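Local coordinates for periplasmic sugar-binding protein (Chloroflexus aurantiacus, PDB 4RXU), which binds beta-D-glucopyranose between its two lobes and probably serves as the sugar-capturing component of an ABC-type transporter, at residues I83-V89 and A106-V112. Numbering follows the deposited sequence.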
# COMPACT_ATOMS: atom_id res chain seq x y z
N ILE A 83 18.00 16.97 10.34
CA ILE A 83 19.31 16.73 10.99
C ILE A 83 19.82 18.03 11.58
O ILE A 83 20.29 18.06 12.72
CB ILE A 83 20.34 16.17 10.01
CG1 ILE A 83 19.98 14.72 9.66
CG2 ILE A 83 21.75 16.25 10.60
CD1 ILE A 83 20.73 14.20 8.45
N ALA A 84 19.69 19.11 10.81
CA ALA A 84 20.23 20.40 11.22
C ALA A 84 19.45 21.00 12.38
O ALA A 84 19.99 21.77 13.18
CB ALA A 84 20.27 21.36 10.04
N LYS A 85 18.18 20.64 12.47
CA LYS A 85 17.37 21.00 13.63
C LYS A 85 17.60 20.15 14.87
O LYS A 85 17.02 20.43 15.92
CB LYS A 85 15.92 20.90 13.26
CG LYS A 85 15.50 21.97 12.29
CD LYS A 85 14.00 22.01 12.23
CE LYS A 85 13.53 23.11 11.30
NZ LYS A 85 13.51 22.58 9.92
N GLY A 86 18.37 19.08 14.75
CA GLY A 86 18.81 18.32 15.91
C GLY A 86 18.02 17.08 16.22
O GLY A 86 18.05 16.56 17.33
N ILE A 87 17.31 16.58 15.23
CA ILE A 87 16.61 15.32 15.45
C ILE A 87 17.55 14.18 15.79
O ILE A 87 18.68 14.10 15.31
CB ILE A 87 15.65 14.90 14.31
CG1 ILE A 87 16.37 14.46 13.03
CG2 ILE A 87 14.58 15.97 14.09
CD1 ILE A 87 15.46 13.65 12.13
N LYS A 88 17.06 13.28 16.64
CA LYS A 88 17.75 12.05 17.00
C LYS A 88 17.11 10.82 16.39
O LYS A 88 17.75 9.77 16.32
CB LYS A 88 17.77 11.89 18.52
CG LYS A 88 18.54 12.98 19.27
CD LYS A 88 19.95 13.12 18.74
CE LYS A 88 20.66 14.32 19.35
NZ LYS A 88 21.42 15.06 18.30
N VAL A 89 15.86 10.95 15.94
CA VAL A 89 15.13 9.84 15.31
C VAL A 89 14.40 10.39 14.11
O VAL A 89 13.69 11.39 14.20
CB VAL A 89 14.09 9.20 16.25
CG1 VAL A 89 13.38 8.04 15.56
CG2 VAL A 89 14.71 8.72 17.56
N ALA A 106 22.82 9.50 5.35
CA ALA A 106 23.12 10.81 5.91
C ALA A 106 22.61 10.93 7.34
O ALA A 106 23.28 11.51 8.19
CB ALA A 106 22.54 11.93 5.05
N ALA A 107 21.43 10.40 7.60
CA ALA A 107 20.89 10.39 8.95
C ALA A 107 21.78 9.58 9.86
O ALA A 107 22.19 10.04 10.95
CB ALA A 107 19.47 9.82 8.94
N ARG A 108 22.08 8.34 9.45
CA ARG A 108 22.95 7.48 10.29
C ARG A 108 24.29 8.16 10.57
O ARG A 108 24.83 8.06 11.69
CB ARG A 108 23.21 6.10 9.68
CG ARG A 108 24.16 5.23 10.53
CD ARG A 108 24.47 3.90 9.87
NE ARG A 108 24.97 4.13 8.53
CZ ARG A 108 25.35 3.18 7.69
NH1 ARG A 108 25.32 1.90 8.06
NH2 ARG A 108 25.75 3.51 6.48
N ALA A 109 24.83 8.84 9.57
CA ALA A 109 26.13 9.47 9.72
C ALA A 109 26.16 10.59 10.73
O ALA A 109 27.23 10.95 11.25
CB ALA A 109 26.61 9.93 8.35
N ALA A 110 24.99 11.15 11.00
CA ALA A 110 24.83 12.21 11.98
C ALA A 110 24.32 11.68 13.32
O ALA A 110 23.99 12.47 14.20
CB ALA A 110 23.92 13.30 11.43
N GLY A 111 24.30 10.36 13.49
CA GLY A 111 23.88 9.76 14.74
C GLY A 111 22.38 9.73 14.92
O GLY A 111 21.90 9.66 16.05
N VAL A 112 21.66 9.75 13.80
CA VAL A 112 20.22 9.73 13.83
C VAL A 112 19.73 8.32 13.51
O VAL A 112 20.16 7.73 12.51
CB VAL A 112 19.62 10.71 12.81
CG1 VAL A 112 18.09 10.66 12.84
CG2 VAL A 112 20.14 12.12 13.08
O HOH W 1 19.92 8.98 17.92
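V112 lodges between I83 and the I87-K88 backbone, and its two methyls divide the work. CG2 faces the carbonyl of I87, 3.3 Å from I87 O, and also looks toward I83, whereas CG1 packs along the K88 carbonyl group and meets I87 CD1 at 4.0 Å. A first torsion of 179° in V112 sets CG1 opposite the backbone N and turns CG2 back beside that N. Buried V112 and I87 form the tight part; I83 continues it by splitting its branches: CD1 extends over the last helical turn to A107 CA (3.8 Å) and the nearby A106 O, while CG2 touches A110 CB at 3.8 Å, at a more exposed margin.

The edge near K88 and G111 is looser and wet. One water donates to both K88 O and G111 O, each at 2.8 Å, and V112 CA makes a CH···O contact with K88 O at 3.5 Å.

Both helices, 72-84 and 101-109, stop in Schellman motifs, at G86 and G111. In the second, V112 N bonds to A107 O and G111 N to R108 O. The chain is thereby turned into neighbouring parallel strands 89-92 and 113-117 of the Rossmann-like lobe, where K88 pairs with K113 through the backbone. Direct contact between the two segments thus rests on branched side chains packed against each other and against backbone, plus one CH···O contact, with water bridging two carbonyls that could not bond to each other.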